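Local coordinates for protein apicoplast TIC22, putative (Plasmodium falciparum 3D7, PDB 4E6Z) that acts as an essential chaperone required for protein import into the apicoplast, probably in association with the TIC translocon, at residues Ala109-Leu113 / Asn127-His131; Phe195-Leu200 / Leu219-Ile223; Ile209-Asp215 / Lys254-Ser260. Numbering follows the deposited sequence.

Contact 1: Ala109-Leu113 / Asn127-His131; sequences AENML and NIKIH
Helix segment 109-113 packs across the start of strand 129-131 mainly through apolar side chains. No hydrogen bond joins the two segments. Their axes approach to 9.0 Å, and the N-to-C directions make 148°, so the pair is roughly antiparallel. The helix is regular, with L113 N bonded to A109 O at 2.9 Å. A109 CA and L113 CA lie one turn apart; they face I130 CA at 7.2 Å and I128 CA at 7.4 Å. I128 comes just before the strand in an extended conformation (phi/psi -134/149). Its chi1 is p and chi2 t, and its CD1 meets L113 CG at 3.4 Å. K129 turns its CB away from the helix, but its CA still lies 4.0 Å from L113 CD1. Its NZ is hydrogen-bonded to S87 OG. I130 points back toward the helix. With both chi angles m, its CD1 sits 3.9 Å from A109 CB and 3.9 Å from L113 CD1, and also 3.9 Å from E110 N. The carboxylate of E110 turns to helix 261-272, where OE2 is hydrogen-bonded to Y266 OH and forms a salt bridge with K269 NZ. This is helix-on-sheet packing near the surface. Strand 129-134 pairs antiparallel with strand 78-83, A109 also touches I82 and F103, and I130 reaches Y266 and L270 of helix 261-272.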
ATOM      1  N   ALA A 109      -4.419   9.768   2.613  1.00 33.57           N
ATOM      2  CA  ALA A 109      -4.265  10.216   3.997  1.00 38.23           C
ATOM      3  C   ALA A 109      -4.431  11.728   4.108  1.00 34.32           C
ATOM      4  O   ALA A 109      -5.129  12.216   4.994  1.00 40.92           O
ATOM      5  CB  ALA A 109      -2.914   9.795   4.552  1.00 40.70           C
ATOM      6  N   GLU A 110      -3.781  12.461   3.208  1.00 35.19           N
ATOM      7  CA  GLU A 110      -3.933  13.909   3.137  1.00 40.95           C
ATOM      8  C   GLU A 110      -5.402  14.291   2.995  1.00 45.18           C
ATOM      9  O   GLU A 110      -5.854  15.277   3.570  1.00 48.14           O
ATOM     10  CB  GLU A 110      -3.143  14.483   1.959  1.00 37.22           C
ATOM     11  CG  GLU A 110      -1.686  14.779   2.254  1.00 50.46           C
ATOM     12  CD  GLU A 110      -1.054  15.652   1.187  1.00 61.64           C
ATOM     13  OE1 GLU A 110      -1.751  15.982   0.208  1.00 63.84           O
ATOM     14  OE2 GLU A 110       0.132  16.015   1.330  1.00 67.81           O
ATOM     15  N   ASN A 111      -6.140  13.512   2.213  1.00 45.40           N
ATOM     16  CA  ASN A 111      -7.554  13.773   2.010  1.00 45.93           C
ATOM     17  C   ASN A 111      -8.350  13.637   3.302  1.00 39.93           C
ATOM     18  O   ASN A 111      -9.254  14.421   3.559  1.00 46.25           O
ATOM     19  CB  ASN A 111      -8.136  12.840   0.945  1.00 45.76           C
ATOM     20  CG  ASN A 111      -9.648  12.930   0.862  1.00 56.27           C
ATOM     21  OD1 ASN A 111     -10.202  13.963   0.486  1.00 68.11           O
ATOM     22  ND2 ASN A 111     -10.324  11.850   1.235  1.00 53.23           N
HETATM   23  N   MSE A 112      -8.026  12.626   4.104  1.00 38.95           N
HETATM   24  CA  MSE A 112      -8.734  12.424   5.360  1.00 45.27           C
HETATM   25  C   MSE A 112      -8.378  13.516   6.361  1.00 44.67           C
HETATM   26  O   MSE A 112      -9.250  14.038   7.054  1.00 47.94           O
HETATM   27  CB  MSE A 112      -8.442  11.049   5.952  1.00 47.00           C
HETATM   28  CG  MSE A 112      -9.334  10.718   7.134  1.00 49.64           C
HETATM   29 SE   MSE A 112      -8.826   9.115   8.118  1.00 60.92          SE
HETATM   30  CE  MSE A 112      -7.072   9.672   8.705  1.00 59.22           C
ATOM     31  N   LEU A 113      -7.094  13.857   6.424  1.00 41.44           N
ATOM     32  CA  LEU A 113      -6.638  14.973   7.238  1.00 45.85           C
ATOM     33  C   LEU A 113      -7.391  16.244   6.848  1.00 42.49           C
ATOM     34  O   LEU A 113      -7.861  16.991   7.705  1.00 42.96           O
ATOM     35  CB  LEU A 113      -5.130  15.174   7.075  1.00 37.55           C
ATOM     36  CG  LEU A 113      -4.490  16.368   7.795  1.00 43.21           C
ATOM     37  CD1 LEU A 113      -3.051  16.051   8.210  1.00 41.14           C
ATOM     38  CD2 LEU A 113      -4.535  17.619   6.933  1.00 43.03           C
ATOM     39  N   ASN A 127      -2.923  20.663  14.969  1.00 53.55           N
ATOM     40  CA  ASN A 127      -2.725  19.491  15.816  1.00 51.95           C
ATOM     41  C   ASN A 127      -2.591  18.175  15.051  1.00 48.27           C
ATOM     42  O   ASN A 127      -2.543  17.109  15.662  1.00 52.68           O
ATOM     43  CB  ASN A 127      -3.875  19.361  16.817  1.00 63.55           C
ATOM     44  CG  ASN A 127      -4.091  20.622  17.626  1.00 80.48           C
ATOM     45  OD1 ASN A 127      -3.136  21.263  18.067  1.00 85.78           O
ATOM     46  ND2 ASN A 127      -5.353  20.985  17.827  1.00 79.82           N
ATOM     47  N   ILE A 128      -2.546  18.231  13.725  1.00 44.45           N
ATOM     48  CA  ILE A 128      -2.460  16.987  12.961  1.00 42.85           C
ATOM     49  C   ILE A 128      -1.431  16.983  11.830  1.00 44.69           C
ATOM     50  O   ILE A 128      -1.148  18.009  11.215  1.00 50.96           O
ATOM     51  CB  ILE A 128      -3.836  16.522  12.437  1.00 50.47           C
ATOM     52  CG1 ILE A 128      -4.440  17.548  11.482  1.00 43.49           C
ATOM     53  CG2 ILE A 128      -4.786  16.251  13.593  1.00 56.28           C
ATOM     54  CD1 ILE A 128      -5.761  17.093  10.914  1.00 45.75           C
ATOM     55  N   LYS A 129      -0.874  15.807  11.571  1.00 44.62           N
ATOM     56  CA  LYS A 129       0.145  15.650  10.547  1.00 45.84           C
ATOM     57  C   LYS A 129       0.053  14.251   9.965  1.00 47.33           C
ATOM     58  O   LYS A 129      -0.655  13.390  10.495  1.00 37.21           O
ATOM     59  CB  LYS A 129       1.543  15.852  11.145  1.00 40.48           C
ATOM     60  CG  LYS A 129       1.991  14.692  12.022  1.00 43.02           C
ATOM     61  CD  LYS A 129       3.454  14.794  12.412  1.00 52.84           C
ATOM     62  CE  LYS A 129       3.951  13.465  12.964  1.00 60.49           C
ATOM     63  NZ  LYS A 129       4.762  13.636  14.202  1.00 62.84           N
ATOM     64  N   ILE A 130       0.785  14.027   8.878  1.00 47.96           N
ATOM     65  CA  ILE A 130       0.891  12.707   8.282  1.00 39.02           C
ATOM     66  C   ILE A 130       2.126  12.036   8.858  1.00 42.06           C
ATOM     67  O   ILE A 130       3.194  12.639   8.926  1.00 38.82           O
ATOM     68  CB  ILE A 130       1.040  12.794   6.752  1.00 36.48           C
ATOM     69  CG1 ILE A 130      -0.103  13.619   6.149  1.00 42.07           C
ATOM     70  CG2 ILE A 130       1.119  11.394   6.131  1.00 31.50           C
ATOM     71  CD1 ILE A 130      -1.470  12.999   6.315  1.00 41.29           C
ATOM     72  N   HIS A 131       1.975  10.790   9.285  1.00 39.75           N
ATOM     73  CA  HIS A 131       3.095  10.037   9.826  1.00 38.39           C
ATOM     74  C   HIS A 131       3.290   8.734   9.052  1.00 42.81           C
ATOM     75  O   HIS A 131       2.324   8.076   8.669  1.00 40.93           O
ATOM     76  CB  HIS A 131       2.875   9.754  11.309  1.00 38.13           C
ATOM     77  CG  HIS A 131       3.996   9.005  11.949  1.00 41.97           C
ATOM     78  ND1 HIS A 131       5.291   9.482  11.978  1.00 49.36           N
ATOM     79  CD2 HIS A 131       4.022   7.817  12.600  1.00 49.30           C
ATOM     80  CE1 HIS A 131       6.064   8.614  12.600  1.00 52.33           C
ATOM     81  NE2 HIS A 131       5.318   7.594  12.992  1.00 52.34           N
TER

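Contact 2: Phe195-Leu200 / Leu219-Ile223; sequences FYAENL and LKEAI
This is a buried, apolar helix-on-sheet contact: helix 216-227 lies on one face of the mixed four-stranded sheet, here over strand 193-203. No hydrogen bond crosses between the segments. The axes of strand 195-197 and helix 219-223 approach to 9.0 Å and run nearly parallel, at 17°. Y196 CA is 6.7 Å from L219 CA, and L200 CA is 7.2 Å from I223 CA. F195 to A197 are extended. A type I turn from A197 to L200 follows, with a weak bond from L200 N to A197 O at 3.5 Å. It brings L200 back toward the helix. L219 (chi1 t, chi2 p) is central. Its CD2 lies 3.6 Å from F195 CB and 3.7 Å from Y196 N, and its CD1 lies 3.9 Å from A197 CB and 3.8 Å from L200 CD2. One turn later, I223 (chi1 m, chi2 t) puts CD1 4.0 Å from A197 CB. L200 (chi1 t, chi2 p) brings CD2 to 4.1 Å from A222 CB. The F195 ring leads off to helix 172-179. The Y196 CB points away, toward the other sheet face, where the residue touches I210 and L212. Helix 216-227 connects the parallel strands 208-213 and 238-242, with the antiparallel strand 193-203 between them. The arrangement is that of a split beta-alpha-beta crossover.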
ATOM      1  N   PHE A 195      -0.168  -4.950  -9.214  1.00 42.87           N
ATOM      2  CA  PHE A 195      -0.182  -5.220 -10.647  1.00 43.87           C
ATOM      3  C   PHE A 195       1.109  -5.885 -11.117  1.00 42.24           C
ATOM      4  O   PHE A 195       2.189  -5.599 -10.602  1.00 46.68           O
ATOM      5  CB  PHE A 195      -0.395  -3.917 -11.422  1.00 41.52           C
ATOM      6  CG  PHE A 195      -1.604  -3.138 -10.983  1.00 43.78           C
ATOM      7  CD1 PHE A 195      -2.825  -3.310 -11.618  1.00 48.07           C
ATOM      8  CD2 PHE A 195      -1.520  -2.235  -9.935  1.00 45.07           C
ATOM      9  CE1 PHE A 195      -3.939  -2.597 -11.211  1.00 49.74           C
ATOM     10  CE2 PHE A 195      -2.630  -1.514  -9.528  1.00 43.35           C
ATOM     11  CZ  PHE A 195      -3.840  -1.694 -10.168  1.00 42.04           C
ATOM     12  N   TYR A 196       0.997  -6.772 -12.102  1.00 52.29           N
ATOM     13  CA  TYR A 196       2.185  -7.359 -12.719  1.00 50.19           C
ATOM     14  C   TYR A 196       1.957  -7.702 -14.188  1.00 55.35           C
ATOM     15  O   TYR A 196       0.818  -7.793 -14.646  1.00 51.35           O
ATOM     16  CB  TYR A 196       2.663  -8.590 -11.942  1.00 45.33           C
ATOM     17  CG  TYR A 196       1.917  -9.864 -12.260  1.00 55.79           C
ATOM     18  CD1 TYR A 196       2.456 -10.806 -13.127  1.00 65.37           C
ATOM     19  CD2 TYR A 196       0.680 -10.128 -11.693  1.00 61.28           C
ATOM     20  CE1 TYR A 196       1.782 -11.975 -13.427  1.00 71.73           C
ATOM     21  CE2 TYR A 196      -0.004 -11.295 -11.985  1.00 70.82           C
ATOM     22  CZ  TYR A 196       0.550 -12.215 -12.852  1.00 76.69           C
ATOM     23  OH  TYR A 196      -0.130 -13.378 -13.142  1.00 83.24           O
ATOM     24  N   ALA A 197       3.054  -7.886 -14.919  1.00 63.85           N
ATOM     25  CA  ALA A 197       2.995  -8.231 -16.335  1.00 59.73           C
ATOM     26  C   ALA A 197       3.608  -9.605 -16.586  1.00 53.40           C
ATOM     27  O   ALA A 197       4.613  -9.974 -15.971  1.00 44.51           O
ATOM     28  CB  ALA A 197       3.698  -7.172 -17.169  1.00 58.92           C
ATOM     29  N   GLU A 198       2.995 -10.349 -17.501  1.00 73.07           N
ATOM     30  CA  GLU A 198       3.383 -11.726 -17.804  1.00 80.67           C
ATOM     31  C   GLU A 198       4.866 -11.920 -18.111  1.00 79.78           C
ATOM     32  O   GLU A 198       5.530 -12.774 -17.518  1.00 80.84           O
ATOM     33  CB  GLU A 198       2.562 -12.244 -18.985  1.00 83.56           C
ATOM     34  CG  GLU A 198       1.071 -12.312 -18.723  1.00 93.08           C
ATOM     35  CD  GLU A 198       0.671 -13.530 -17.912  1.00101.98           C
ATOM     36  OE1 GLU A 198       1.203 -13.712 -16.796  1.00102.83           O
ATOM     37  OE2 GLU A 198      -0.183 -14.304 -18.394  1.00104.99           O
ATOM     38  N   ASN A 199       5.379 -11.137 -19.051  1.00 71.96           N
ATOM     39  CA  ASN A 199       6.721 -11.371 -19.571  1.00 70.13           C
ATOM     40  C   ASN A 199       7.754 -10.376 -19.059  1.00 61.95           C
ATOM     41  O   ASN A 199       8.753 -10.105 -19.724  1.00 60.50           O
ATOM     42  CB  ASN A 199       6.690 -11.363 -21.101  1.00 74.19           C
ATOM     43  CG  ASN A 199       5.823 -12.472 -21.671  1.00 71.73           C
ATOM     44  OD1 ASN A 199       6.158 -13.652 -21.567  1.00 68.54           O
ATOM     45  ND2 ASN A 199       4.698 -12.098 -22.273  1.00 61.93           N
ATOM     46  N   LEU A 200       7.508  -9.841 -17.868  1.00 53.17           N
ATOM     47  CA  LEU A 200       8.369  -8.820 -17.280  1.00 53.06           C
ATOM     48  C   LEU A 200       9.109  -9.350 -16.053  1.00 56.72           C
ATOM     49  O   LEU A 200       8.509  -9.968 -15.174  1.00 62.03           O
ATOM     50  CB  LEU A 200       7.544  -7.589 -16.896  1.00 48.77           C
ATOM     51  CG  LEU A 200       8.334  -6.397 -16.359  1.00 54.92           C
ATOM     52  CD1 LEU A 200       9.273  -5.863 -17.429  1.00 58.56           C
ATOM     53  CD2 LEU A 200       7.395  -5.307 -15.882  1.00 49.89           C
ATOM     54  N   LEU A 219       4.055   0.104 -13.365  1.00 39.76           N
ATOM     55  CA  LEU A 219       4.114  -1.100 -14.178  1.00 43.49           C
ATOM     56  C   LEU A 219       4.182  -0.749 -15.659  1.00 51.80           C
ATOM     57  O   LEU A 219       5.084  -1.193 -16.369  1.00 54.77           O
ATOM     58  CB  LEU A 219       2.903  -1.999 -13.906  1.00 39.10           C
ATOM     59  CG  LEU A 219       2.739  -3.197 -14.851  1.00 43.89           C
ATOM     60  CD1 LEU A 219       3.965  -4.090 -14.808  1.00 42.91           C
ATOM     61  CD2 LEU A 219       1.483  -3.994 -14.521  1.00 40.94           C
ATOM     62  N   LYS A 220       3.224   0.051 -16.118  1.00 53.06           N
ATOM     63  CA  LYS A 220       3.188   0.482 -17.511  1.00 54.86           C
ATOM     64  C   LYS A 220       4.474   1.197 -17.903  1.00 58.28           C
ATOM     65  O   LYS A 220       4.895   1.153 -19.058  1.00 64.16           O
ATOM     66  CB  LYS A 220       1.979   1.386 -17.767  1.00 52.76           C
ATOM     67  CG  LYS A 220       0.656   0.637 -17.827  1.00 58.31           C
ATOM     68  CD  LYS A 220      -0.515   1.569 -18.089  1.00 62.84           C
ATOM     69  CE  LYS A 220      -1.820   0.786 -18.194  1.00 66.83           C
ATOM     70  NZ  LYS A 220      -3.022   1.668 -18.270  1.00 65.77           N
ATOM     71  N   GLU A 221       5.097   1.854 -16.933  1.00 54.87           N
ATOM     72  CA  GLU A 221       6.335   2.570 -17.185  1.00 55.14           C
ATOM     73  C   GLU A 221       7.484   1.588 -17.374  1.00 57.25           C
ATOM     74  O   GLU A 221       8.369   1.809 -18.201  1.00 72.70           O
ATOM     75  CB  GLU A 221       6.634   3.534 -16.038  1.00 61.90           C
ATOM     76  CG  GLU A 221       7.472   4.728 -16.444  1.00 75.64           C
ATOM     77  CD  GLU A 221       7.081   5.988 -15.695  1.00 88.60           C
ATOM     78  OE1 GLU A 221       7.238   7.089 -16.266  1.00 97.90           O
ATOM     79  OE2 GLU A 221       6.604   5.878 -14.545  1.00 88.57           O
ATOM     80  N   ALA A 222       7.460   0.501 -16.609  1.00 48.97           N
ATOM     81  CA  ALA A 222       8.498  -0.522 -16.691  1.00 56.29           C
ATOM     82  C   ALA A 222       8.349  -1.357 -17.966  1.00 57.07           C
ATOM     83  O   ALA A 222       9.328  -1.875 -18.505  1.00 56.69           O
ATOM     84  CB  ALA A 222       8.465  -1.413 -15.454  1.00 46.53           C
ATOM     85  N   ILE A 223       7.114  -1.481 -18.436  1.00 54.76           N
ATOM     86  CA  ILE A 223       6.824  -2.185 -19.675  1.00 59.52           C
ATOM     87  C   ILE A 223       7.360  -1.404 -20.870  1.00 64.22           C
ATOM     88  O   ILE A 223       7.995  -1.970 -21.756  1.00 72.42           O
ATOM     89  CB  ILE A 223       5.311  -2.411 -19.848  1.00 55.69           C
ATOM     90  CG1 ILE A 223       4.817  -3.464 -18.854  1.00 56.53           C
ATOM     91  CG2 ILE A 223       4.996  -2.836 -21.267  1.00 54.72           C
ATOM     92  CD1 ILE A 223       3.307  -3.568 -18.766  1.00 53.70           C
TER

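Contact 3: Ile209-Asp215 / Lys254-Ser260; sequences IIPLFFD and KFGFVPS
The apolar centre lies on both faces of a parallel beta pair at one edge of the mixed four-stranded sheet, with 255-258 outermost in this chain. Extended strands 209-213 and 255-258 cross at 33°, 4.5 Å apart, pairing I210-F255, P211-G256, L212-F257 and F213-V258. On one face, L212 (chi1 -125°, between wells; chi2 p) sets CD1 3.3 Å from F255 CD1 and CD2 3.9 Å from F257 CE1. On the other, V258 CG2 (chi1 t) makes a CH-pi contact, 4.2 Å from the F213 ring centroid (chi1 m). I209 CD1 lies 3.4 Å from G256 CA, where a CB would clash. Parallel-pattern backbone bonds are I210 N-K254 O 3.0 Å, G256 N-I210 O 2.9 Å, L212 N-G256 O 2.6 Å, V258 N-L212 O 2.7 Å and F214 N-V258 O 3.2 Å. A water bridges D215 N (2.8 Å) and V258 O (2.9 Å). At their N-cap positions, D215 makes no side-chain capping bond; S260 OG weakly caps Q262 N and S263 N and donates to D215 OD2 at 2.6 Å.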
ATOM      1  N   ILE A 209      13.361 -12.103 -10.582  1.00 83.17           N
ATOM      2  CA  ILE A 209      12.007 -12.279 -10.072  1.00 80.03           C
ATOM      3  C   ILE A 209      10.991 -11.447 -10.854  1.00 64.38           C
ATOM      4  O   ILE A 209      11.355 -10.666 -11.735  1.00 57.98           O
ATOM      5  CB  ILE A 209      11.919 -11.902  -8.580  1.00 80.38           C
ATOM      6  CG1 ILE A 209      12.200 -10.410  -8.391  1.00 82.02           C
ATOM      7  CG2 ILE A 209      12.886 -12.742  -7.757  1.00 75.88           C
ATOM      8  CD1 ILE A 209      12.359  -9.998  -6.945  1.00 86.35           C
ATOM      9  N   ILE A 210       9.716 -11.622 -10.529  1.00 55.42           N
ATOM     10  CA  ILE A 210       8.657 -10.846 -11.160  1.00 53.35           C
ATOM     11  C   ILE A 210       8.312  -9.620 -10.321  1.00 55.26           C
ATOM     12  O   ILE A 210       8.000  -9.740  -9.136  1.00 54.84           O
ATOM     13  CB  ILE A 210       7.386 -11.691 -11.384  1.00 53.53           C
ATOM     14  CG1 ILE A 210       7.638 -12.752 -12.457  1.00 62.26           C
ATOM     15  CG2 ILE A 210       6.203 -10.796 -11.770  1.00 43.54           C
ATOM     16  CD1 ILE A 210       6.431 -13.606 -12.770  1.00 65.11           C
ATOM     17  N   PRO A 211       8.373  -8.431 -10.938  1.00 54.34           N
ATOM     18  CA  PRO A 211       8.069  -7.175 -10.248  1.00 47.84           C
ATOM     19  C   PRO A 211       6.577  -7.070  -9.954  1.00 52.15           C
ATOM     20  O   PRO A 211       5.757  -7.321 -10.837  1.00 47.48           O
ATOM     21  CB  PRO A 211       8.474  -6.101 -11.266  1.00 45.00           C
ATOM     22  CG  PRO A 211       9.236  -6.818 -12.340  1.00 49.69           C
ATOM     23  CD  PRO A 211       8.721  -8.211 -12.349  1.00 53.02           C
ATOM     24  N   LEU A 212       6.241  -6.699  -8.724  1.00 48.19           N
ATOM     25  CA  LEU A 212       4.857  -6.574  -8.295  1.00 48.70           C
ATOM     26  C   LEU A 212       4.602  -5.121  -7.919  1.00 49.04           C
ATOM     27  O   LEU A 212       5.086  -4.650  -6.890  1.00 43.41           O
ATOM     28  CB  LEU A 212       4.614  -7.468  -7.084  1.00 57.48           C
ATOM     29  CG  LEU A 212       3.484  -8.485  -7.168  1.00 60.89           C
ATOM     30  CD1 LEU A 212       3.463  -9.151  -8.528  1.00 64.87           C
ATOM     31  CD2 LEU A 212       3.652  -9.504  -6.063  1.00 61.01           C
ATOM     32  N   PHE A 213       3.842  -4.415  -8.750  1.00 38.44           N
ATOM     33  CA  PHE A 213       3.703  -2.970  -8.603  1.00 36.91           C
ATOM     34  C   PHE A 213       2.440  -2.569  -7.867  1.00 42.24           C
ATOM     35  O   PHE A 213       1.355  -3.065  -8.168  1.00 44.28           O
ATOM     36  CB  PHE A 213       3.722  -2.283  -9.971  1.00 37.48           C
ATOM     37  CG  PHE A 213       4.979  -2.518 -10.747  1.00 43.01           C
ATOM     38  CD1 PHE A 213       6.038  -1.629 -10.663  1.00 43.46           C
ATOM     39  CD2 PHE A 213       5.104  -3.628 -11.564  1.00 46.01           C
ATOM     40  CE1 PHE A 213       7.201  -1.846 -11.382  1.00 47.18           C
ATOM     41  CE2 PHE A 213       6.257  -3.849 -12.284  1.00 41.29           C
ATOM     42  CZ  PHE A 213       7.310  -2.959 -12.193  1.00 42.74           C
ATOM     43  N   PHE A 214       2.586  -1.659  -6.908  1.00 40.99           N
ATOM     44  CA  PHE A 214       1.427  -1.074  -6.249  1.00 40.24           C
ATOM     45  C   PHE A 214       0.741  -0.070  -7.169  1.00 40.59           C
ATOM     46  O   PHE A 214      -0.483   0.006  -7.205  1.00 40.45           O
ATOM     47  CB  PHE A 214       1.808  -0.439  -4.905  1.00 37.88           C
ATOM     48  CG  PHE A 214       1.897  -1.431  -3.783  1.00 41.86           C
ATOM     49  CD1 PHE A 214       0.797  -1.695  -2.983  1.00 41.79           C
ATOM     50  CD2 PHE A 214       3.073  -2.123  -3.546  1.00 41.09           C
ATOM     51  CE1 PHE A 214       0.872  -2.621  -1.954  1.00 40.44           C
ATOM     52  CE2 PHE A 214       3.154  -3.051  -2.523  1.00 36.79           C
ATOM     53  CZ  PHE A 214       2.053  -3.302  -1.728  1.00 38.21           C
ATOM     54  N   ASP A 215       1.535   0.688  -7.920  1.00 42.43           N
ATOM     55  CA  ASP A 215       0.991   1.628  -8.893  1.00 42.92           C
ATOM     56  C   ASP A 215       1.002   1.059 -10.310  1.00 47.11           C
ATOM     57  O   ASP A 215       2.050   0.668 -10.826  1.00 44.71           O
ATOM     58  CB  ASP A 215       1.745   2.958  -8.851  1.00 50.26           C
ATOM     59  CG  ASP A 215       1.399   3.787  -7.622  1.00 59.35           C
ATOM     60  OD1 ASP A 215       0.843   3.218  -6.656  1.00 56.91           O
ATOM     61  OD2 ASP A 215       1.683   5.005  -7.625  1.00 64.05           O
ATOM     62  N   LYS A 254       9.386 -15.845  -5.687  1.00113.04           N
ATOM     63  CA  LYS A 254       9.410 -15.515  -7.107  1.00104.54           C
ATOM     64  C   LYS A 254       8.913 -14.099  -7.396  1.00 87.47           C
ATOM     65  O   LYS A 254       8.907 -13.661  -8.548  1.00 73.84           O
ATOM     66  CB  LYS A 254       8.578 -16.536  -7.886  1.00109.94           C
ATOM     67  CG  LYS A 254       7.206 -16.795  -7.279  1.00111.92           C
ATOM     68  CD  LYS A 254       6.598 -18.093  -7.790  1.00117.98           C
ATOM     69  CE  LYS A 254       5.253 -18.365  -7.128  1.00120.20           C
ATOM     70  NZ  LYS A 254       4.676 -19.681  -7.529  1.00123.17           N
ATOM     71  N   PHE A 255       8.501 -13.387  -6.352  1.00 86.66           N
ATOM     72  CA  PHE A 255       7.965 -12.037  -6.512  1.00 79.10           C
ATOM     73  C   PHE A 255       8.798 -10.977  -5.798  1.00 72.83           C
ATOM     74  O   PHE A 255       9.383 -11.227  -4.742  1.00 66.79           O
ATOM     75  CB  PHE A 255       6.518 -11.963  -6.012  1.00 81.25           C
ATOM     76  CG  PHE A 255       5.525 -12.613  -6.927  1.00 90.22           C
ATOM     77  CD1 PHE A 255       5.132 -11.990  -8.100  1.00 93.67           C
ATOM     78  CD2 PHE A 255       4.974 -13.843  -6.612  1.00 97.87           C
ATOM     79  CE1 PHE A 255       4.215 -12.587  -8.949  1.00 94.87           C
ATOM     80  CE2 PHE A 255       4.054 -14.446  -7.456  1.00100.67           C
ATOM     81  CZ  PHE A 255       3.675 -13.816  -8.627  1.00 96.30           C
ATOM     82  N   GLY A 256       8.842  -9.787  -6.388  1.00 68.80           N
ATOM     83  CA  GLY A 256       9.443  -8.632  -5.750  1.00 77.38           C
ATOM     84  C   GLY A 256       8.454  -7.482  -5.709  1.00 74.39           C
ATOM     85  O   GLY A 256       7.794  -7.191  -6.705  1.00 65.78           O
ATOM     86  N   PHE A 257       8.340  -6.833  -4.554  1.00 64.31           N
ATOM     87  CA  PHE A 257       7.422  -5.708  -4.401  1.00 57.30           C
ATOM     88  C   PHE A 257       8.046  -4.399  -4.865  1.00 58.53           C
ATOM     89  O   PHE A 257       9.149  -4.045  -4.452  1.00 61.02           O
ATOM     90  CB  PHE A 257       6.960  -5.570  -2.946  1.00 56.22           C
ATOM     91  CG  PHE A 257       5.897  -6.554  -2.552  1.00 63.53           C
ATOM     92  CD1 PHE A 257       4.628  -6.478  -3.106  1.00 58.98           C
ATOM     93  CD2 PHE A 257       6.158  -7.543  -1.619  1.00 68.18           C
ATOM     94  CE1 PHE A 257       3.643  -7.382  -2.747  1.00 65.56           C
ATOM     95  CE2 PHE A 257       5.177  -8.448  -1.255  1.00 72.31           C
ATOM     96  CZ  PHE A 257       3.918  -8.368  -1.821  1.00 71.66           C
ATOM     97  N   VAL A 258       7.335  -3.687  -5.732  1.00 47.75           N
ATOM     98  CA  VAL A 258       7.741  -2.346  -6.126  1.00 45.65           C
ATOM     99  C   VAL A 258       6.747  -1.316  -5.589  1.00 51.51           C
ATOM    100  O   VAL A 258       5.644  -1.173  -6.116  1.00 47.32           O
ATOM    101  CB  VAL A 258       7.851  -2.198  -7.656  1.00 50.11           C
ATOM    102  CG1 VAL A 258       8.296  -0.784  -8.012  1.00 46.42           C
ATOM    103  CG2 VAL A 258       8.814  -3.240  -8.244  1.00 45.46           C
ATOM    104  N   PRO A 259       7.141  -0.596  -4.531  1.00 57.92           N
ATOM    105  CA  PRO A 259       6.281   0.416  -3.913  1.00 51.55           C
ATOM    106  C   PRO A 259       5.893   1.514  -4.897  1.00 46.58           C
ATOM    107  O   PRO A 259       6.607   1.761  -5.865  1.00 51.26           O
ATOM    108  CB  PRO A 259       7.172   1.011  -2.816  1.00 54.11           C
ATOM    109  CG  PRO A 259       8.236  -0.005  -2.576  1.00 54.84           C
ATOM    110  CD  PRO A 259       8.463  -0.674  -3.886  1.00 60.32           C
ATOM    111  N   SER A 260       4.765   2.162  -4.647  1.00 50.40           N
ATOM    112  CA  SER A 260       4.396   3.352  -5.396  1.00 54.60           C
ATOM    113  C   SER A 260       5.553   4.338  -5.346  1.00 48.94           C
ATOM    114  O   SER A 260       5.991   4.725  -4.265  1.00 47.88           O
ATOM    115  CB  SER A 260       3.147   3.993  -4.788  1.00 51.04           C
ATOM    116  OG  SER A 260       2.897   5.265  -5.360  1.00 48.48           O
TER
HETATM  117  O   HOH W   1       4.311   0.720  -7.903  1.00 38.83           O

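How the contacts relate
Contacts 2 and 3 belong to one mixed sheet: the first sets helix 216-227 on strand 193-203, the second pairs 208-213 with 255-258. Their centres are 9 Å apart, and along the chain their segments alternate. F195 N probably bonds to F213 O at 2.6 Å, joining 193-203 to 208-213. L219 CD1 packs 3.4 Å from F213 CE2, so helix 216-227 touches both strands. Contact 1 lies across the chain's centre, 32 Å from contact 2 and 27 Å from contact 3 between centres. It belongs to a separate antiparallel strand pair. Helix 261-272 follows S260 of contact 3 in the chain and packs on I130 of contact 1. A glycerol, probably from crystallisation, sits about 6 Å from the A109 side chain.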